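Local coordinates for DUF3829 domain-containing protein (Bacteroides thetaiotaomicron, PDB 3RH3) that is of unknown function but folds into an all-helical DUF3829-like structure and is probably a lipoprotein in its natural, full-length form, at residues F93-Q98 with S129-E134; A197-E202 with S231-M236. One frame throughout, in Å; residues are numbered along the deposited sequence.

Interaction 1: F93-Q98 with S129-E134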
loop_
_atom_site.group_PDB
_atom_site.type_symbol
_atom_site.label_atom_id
_atom_site.label_comp_id
_atom_site.label_asym_id
_atom_site.label_seq_id
_atom_site.Cartn_x
_atom_site.Cartn_y
_atom_site.Cartn_z
ATOM N N PHE A 93 10.767 7.208 -7.981
ATOM C CA PHE A 93 10.723 7.750 -9.346
ATOM C C PHE A 93 11.905 7.296 -10.208
ATOM O O PHE A 93 11.716 7.073 -11.410
ATOM C CB PHE A 93 10.603 9.281 -9.339
ATOM C CG PHE A 93 9.238 9.746 -8.867
ATOM C CD1 PHE A 93 8.094 9.466 -9.605
ATOM C CD2 PHE A 93 9.098 10.467 -7.686
ATOM C CE1 PHE A 93 6.830 9.866 -9.146
ATOM C CE2 PHE A 93 7.839 10.870 -7.233
ATOM C CZ PHE A 93 6.713 10.565 -7.963
ATOM N N ASN A 94 13.097 7.124 -9.602
ATOM C CA ASN A 94 14.304 6.660 -10.288
ATOM C C ASN A 94 14.109 5.205 -10.767
ATOM O O ASN A 94 14.337 4.898 -11.942
ATOM C CB ASN A 94 15.527 6.797 -9.349
ATOM C CG ASN A 94 16.794 6.056 -9.731
ATOM O OD1 ASN A 94 17.394 5.361 -8.902
ATOM N ND2 ASN A 94 17.262 6.220 -10.966
ATOM N N VAL A 95 13.664 4.310 -9.863
ATOM C CA VAL A 95 13.468 2.903 -10.244
ATOM C C VAL A 95 12.256 2.789 -11.220
ATOM O O VAL A 95 12.317 1.968 -12.123
ATOM C CB VAL A 95 13.401 1.887 -9.067
ATOM C CG1 VAL A 95 14.672 1.939 -8.222
ATOM C CG2 VAL A 95 12.167 2.081 -8.201
ATOM N N ARG A 96 11.243 3.678 -11.114
ATOM C CA ARG A 96 10.099 3.676 -12.033
ATOM C C ARG A 96 10.546 4.033 -13.454
ATOM O O ARG A 96 10.114 3.383 -14.405
ATOM C CB ARG A 96 9.011 4.642 -11.568
ATOM C CG ARG A 96 7.765 4.585 -12.423
ATOM C CD ARG A 96 6.745 5.577 -11.942
ATOM N NE ARG A 96 5.509 5.474 -12.707
ATOM C CZ ARG A 96 5.226 6.222 -13.766
ATOM N NH1 ARG A 96 6.086 7.143 -14.185
ATOM N NH2 ARG A 96 4.077 6.063 -14.409
ATOM N N THR A 97 11.409 5.056 -13.589
ATOM C CA THR A 97 11.944 5.508 -14.873
ATOM C C THR A 97 12.762 4.382 -15.502
ATOM O O THR A 97 12.545 4.094 -16.677
ATOM C CB THR A 97 12.742 6.807 -14.707
ATOM O OG1 THR A 97 11.871 7.802 -14.171
ATOM C CG2 THR A 97 13.328 7.304 -16.018
ATOM N N GLN A 98 13.668 3.733 -14.721
ATOM C CA GLN A 98 14.482 2.595 -15.173
ATOM C C GLN A 98 13.592 1.460 -15.683
ATOM O O GLN A 98 13.879 0.883 -16.731
ATOM C CB GLN A 98 15.364 2.060 -14.036
ATOM C CG GLN A 98 16.662 2.814 -13.806
ATOM C CD GLN A 98 17.454 2.194 -12.674
ATOM O OE1 GLN A 98 17.551 2.749 -11.571
ATOM N NE2 GLN A 98 18.025 1.016 -12.917
ATOM N N SER A 129 10.735 -3.877 -10.052
ATOM C CA SER A 129 9.343 -3.879 -9.603
ATOM C C SER A 129 9.248 -4.071 -8.083
ATOM O O SER A 129 8.386 -3.481 -7.454
ATOM C CB SER A 129 8.541 -4.955 -10.330
ATOM O OG SER A 129 9.000 -6.268 -10.059
ATOM N N VAL A 130 10.157 -4.870 -7.504
ATOM C CA VAL A 130 10.202 -5.124 -6.063
ATOM C C VAL A 130 10.701 -3.857 -5.364
ATOM O O VAL A 130 10.089 -3.417 -4.390
ATOM C CB VAL A 130 11.048 -6.383 -5.726
ATOM C CG1 VAL A 130 11.207 -6.557 -4.219
ATOM C CG2 VAL A 130 10.404 -7.625 -6.329
ATOM N N GLU A 131 11.768 -3.243 -5.907
ATOM C CA GLU A 131 12.337 -1.977 -5.407
ATOM C C GLU A 131 11.260 -0.884 -5.370
ATOM O O GLU A 131 11.089 -0.238 -4.335
ATOM C CB GLU A 131 13.526 -1.532 -6.267
ATOM C CG GLU A 131 14.773 -2.373 -6.064
ATOM C CD GLU A 131 16.054 -1.756 -6.591
ATOM O OE1 GLU A 131 16.454 -0.684 -6.083
ATOM O OE2 GLU A 131 16.682 -2.369 -7.484
ATOM N N LEU A 132 10.469 -0.761 -6.455
ATOM C CA LEU A 132 9.374 0.215 -6.550
ATOM C C LEU A 132 8.317 -0.025 -5.454
ATOM O O LEU A 132 7.826 0.929 -4.836
ATOM C CB LEU A 132 8.741 0.144 -7.944
ATOM C CG LEU A 132 7.733 1.229 -8.310
ATOM C CD1 LEU A 132 8.410 2.568 -8.513
ATOM C CD2 LEU A 132 7.108 0.920 -9.617
ATOM N N SER A 133 7.993 -1.302 -5.215
ATOM C CA SER A 133 7.040 -1.731 -4.212
ATOM C C SER A 133 7.557 -1.429 -2.798
ATOM O O SER A 133 6.785 -0.966 -1.964
ATOM C CB SER A 133 6.737 -3.216 -4.387
ATOM O OG SER A 133 5.646 -3.560 -3.556
ATOM N N GLU A 134 8.860 -1.678 -2.544
ATOM C CA GLU A 134 9.523 -1.409 -1.273
ATOM C C GLU A 134 9.533 0.087 -0.964
ATOM O O GLU A 134 9.209 0.454 0.163
ATOM C CB GLU A 134 10.962 -1.983 -1.253
ATOM C CG GLU A 134 10.968 -3.490 -1.036
ATOM C CD GLU A 134 12.263 -4.270 -1.212
ATOM O OE1 GLU A 134 13.173 -3.797 -1.936
ATOM O OE2 GLU A 134 12.336 -5.396 -0.666
#
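Val95 and Leu132 meet in an apolar helix-helix contact between helix 79-111 and helix 115-154, two long neighbours joined by a short connection. The segments run antiparallel at 154°, with axes 9.0 Å apart at closest approach. Val95 points toward the other helix and spreads its two methyls over separate targets. Its CG2 lies 3.7 Å from CA of Leu132, against the backbone itself, and 3.8 Å from Leu132 CD1. The other branch, Val95 CG1, touches Glu131 OE1 at 3.8 Å, the two side chains crossing at about a right angle; this is van der Waals contact and not a polar bond. The arrangement is that of an antiparallel alpha-hairpin, here within the DUF6845 region, and the CA atoms of Val95 and Leu132 are 6.1 Å apart, near enough for a valine methyl to reach the opposite backbone. With chi1 at -171° and chi2 at 71°, Leu132 turns its CD1 branch to CB of Arg96, 3.7 Å away. Beyond that CB the extended arginine chain leads away from helix 115-154, and its NE is hydrogen-bonded to the carbonyl O of Val32. Ile38 of helix 35-46 also packs on Leu132.

Interaction 2: A197-E202 with S231-M236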
loop_
_atom_site.group_PDB
_atom_site.type_symbol
_atom_site.label_atom_id
_atom_site.label_comp_id
_atom_site.label_asym_id
_atom_site.label_seq_id
_atom_site.Cartn_x
_atom_site.Cartn_y
_atom_site.Cartn_z
ATOM N N ALA A 197 -0.090 -11.338 11.274
ATOM C CA ALA A 197 -0.052 -11.429 12.731
ATOM C C ALA A 197 -0.375 -10.051 13.336
ATOM O O ALA A 197 -1.117 -9.964 14.312
ATOM C CB ALA A 197 1.312 -11.923 13.187
ATOM N N GLU A 198 0.167 -8.978 12.738
ATOM C CA GLU A 198 -0.104 -7.581 13.136
ATOM C C GLU A 198 -1.622 -7.302 12.977
ATOM O O GLU A 198 -2.277 -6.854 13.924
ATOM C CB GLU A 198 0.760 -6.603 12.302
ATOM C CG GLU A 198 0.529 -5.128 12.598
ATOM C CD GLU A 198 1.333 -4.136 11.774
ATOM O OE1 GLU A 198 2.581 -4.241 11.768
ATOM O OE2 GLU A 198 0.717 -3.223 11.174
ATOM N N LEU A 199 -2.174 -7.652 11.827
ATOM C CA LEU A 199 -3.607 -7.510 11.522
ATOM C C LEU A 199 -4.501 -8.303 12.501
ATOM O O LEU A 199 -5.547 -7.784 12.915
ATOM C CB LEU A 199 -3.904 -7.942 10.075
ATOM C CG LEU A 199 -5.366 -7.718 9.564
ATOM C CD1 LEU A 199 -5.822 -6.286 9.824
ATOM C CD2 LEU A 199 -5.476 -8.040 8.092
ATOM N N GLU A 200 -4.085 -9.548 12.867
ATOM C CA GLU A 200 -4.836 -10.404 13.789
ATOM C C GLU A 200 -4.867 -9.756 15.181
ATOM O O GLU A 200 -5.886 -9.808 15.857
ATOM C CB GLU A 200 -4.223 -11.825 13.837
ATOM C CG GLU A 200 -4.711 -12.739 14.957
ATOM C CD GLU A 200 -5.949 -13.570 14.683
ATOM O OE1 GLU A 200 -6.812 -13.126 13.891
ATOM O OE2 GLU A 200 -6.071 -14.658 15.290
ATOM N N LYS A 201 -3.758 -9.158 15.592
ATOM C CA LYS A 201 -3.623 -8.487 16.880
ATOM C C LYS A 201 -4.527 -7.235 16.900
ATOM O O LYS A 201 -5.218 -6.999 17.888
ATOM C CB LYS A 201 -2.140 -8.114 17.111
ATOM C CG LYS A 201 -1.729 -7.938 18.554
ATOM C CD LYS A 201 -0.241 -7.587 18.667
ATOM N N GLU A 202 -4.553 -6.472 15.803
ATOM C CA GLU A 202 -5.390 -5.265 15.662
ATOM C C GLU A 202 -6.877 -5.646 15.666
ATOM O O GLU A 202 -7.701 -4.955 16.265
ATOM C CB GLU A 202 -5.060 -4.507 14.363
ATOM C CG GLU A 202 -3.697 -3.844 14.324
ATOM C CD GLU A 202 -3.206 -3.425 12.948
ATOM O OE1 GLU A 202 -3.985 -3.512 11.972
ATOM O OE2 GLU A 202 -2.037 -2.990 12.850
ATOM N N SER A 231 -12.669 -11.927 6.371
ATOM C CA SER A 231 -12.840 -12.491 5.024
ATOM C C SER A 231 -11.601 -12.272 4.211
ATOM O O SER A 231 -11.164 -13.172 3.509
ATOM C CB SER A 231 -14.038 -11.867 4.319
ATOM O OG SER A 231 -15.185 -12.474 4.866
ATOM N N PHE A 232 -11.025 -11.072 4.319
ATOM C CA PHE A 232 -9.792 -10.706 3.625
ATOM C C PHE A 232 -8.687 -11.635 4.067
ATOM O O PHE A 232 -7.936 -12.162 3.248
ATOM C CB PHE A 232 -9.399 -9.218 3.859
ATOM C CG PHE A 232 -7.990 -8.963 3.400
ATOM C CD1 PHE A 232 -7.693 -8.850 2.045
ATOM C CD2 PHE A 232 -6.931 -8.983 4.310
ATOM C CE1 PHE A 232 -6.366 -8.694 1.613
ATOM C CE2 PHE A 232 -5.603 -8.843 3.872
ATOM C CZ PHE A 232 -5.333 -8.707 2.526
HETATM N N MSE A 233 -8.588 -11.822 5.357
HETATM C CA MSE A 233 -7.579 -12.680 5.976
HETATM C C MSE A 233 -7.676 -14.157 5.524
HETATM O O MSE A 233 -6.636 -14.782 5.299
HETATM C CB MSE A 233 -7.671 -12.579 7.507
HETATM C CG MSE A 233 -7.033 -11.286 8.007
HETATM SE SE MSE A 233 -7.118 -11.106 9.927
HETATM C CE MSE A 233 -5.518 -11.854 10.377
ATOM N N ASN A 234 -8.907 -14.676 5.339
ATOM C CA ASN A 234 -9.128 -16.029 4.853
ATOM C C ASN A 234 -8.690 -16.138 3.394
ATOM O O ASN A 234 -8.029 -17.115 3.019
ATOM C CB ASN A 234 -10.610 -16.431 5.011
ATOM C CG ASN A 234 -11.029 -16.622 6.454
ATOM O OD1 ASN A 234 -10.231 -16.949 7.333
ATOM N ND2 ASN A 234 -12.299 -16.439 6.731
ATOM N N ASP A 235 -9.039 -15.121 2.589
ATOM C CA ASP A 235 -8.695 -15.065 1.169
ATOM C C ASP A 235 -7.173 -14.905 1.000
ATOM O O ASP A 235 -6.586 -15.586 0.167
ATOM C CB ASP A 235 -9.448 -13.915 0.473
ATOM C CG ASP A 235 -10.965 -14.053 0.398
ATOM O OD1 ASP A 235 -11.516 -15.044 0.964
ATOM O OD2 ASP A 235 -11.606 -13.194 -0.254
HETATM N N MSE A 236 -6.534 -14.052 1.814
HETATM C CA MSE A 236 -5.091 -13.815 1.725
HETATM C C MSE A 236 -4.334 -15.055 2.218
HETATM O O MSE A 236 -3.365 -15.425 1.567
HETATM C CB MSE A 236 -4.654 -12.525 2.451
HETATM C CG MSE A 236 -3.150 -12.234 2.344
HETATM SE SE MSE A 236 -2.438 -12.293 0.487
HETATM C CE MSE A 236 -3.061 -10.484 -0.119
#
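The selenomethionine Met233 reaches across from helix 216-240 and lays the outer part of its side chain, from CG to CE, against Leu199 and Glu200 of helix 189-207. The segments are antiparallel at 159°, but their axes come no nearer than 11.6 Å, a gap that Met233 and Leu199 span. Met233 CG lies anti to the carbonyl carbon (chi1 -77°) and the chain runs on extended through chi2, then bends at chi3 (92°), turning the terminal methyl toward Glu200. CG and SE lie against Leu199, CE against Glu200: CG meets Leu199 CD2 at 3.6 Å, SE lies 3.8 Å from Leu199 CG, and CE reaches CB of Glu200 at 3.7 Å while also approaching that residue's backbone N. The Leu199 and Met233 chains overlap side by side, pointing opposite ways, while Glu200 lies across the end of Met233. Leu199 CD2 also stands at the edge of the Phe232 ring, near its plane, 4.2 Å from Phe232 CD2. Met236 CB, from the same helix, lies over one face of that ring, toward the rim, and Tyr257 of helix 247-257 packs with Phe232 edge to face. The two helices form an antiparallel helical hairpin in the C-terminal DUF3829-like region. No hydrogen bond crosses between the segments, and the contact therefore rests mainly on van der Waals packing, probably with some hydrophobic gain, the aliphatic part of Glu200 contributing beside its carboxylate.

In the fold
Interactions 1 and 2 hold different pairs of antiparallel helices, in the DUF6845 and C-terminal DUF3829-like ranges respectively. They follow one another along the chain and lie on opposite sides of its centre, their own centres 27 Å apart, without touching. Neither is wholly core or wholly surface: each sets two buried residues beside two partly exposed ones. Both are apolar and lack a hydrogen bond between their segments, but they bridge different spacings. In interaction 1 the helices come near enough for a methyl of the branched Val95 to rest on backbone; in interaction 2 the long side chain of Met233, present as selenomethionine, bridges the wider separation and an aromatic edge joins in.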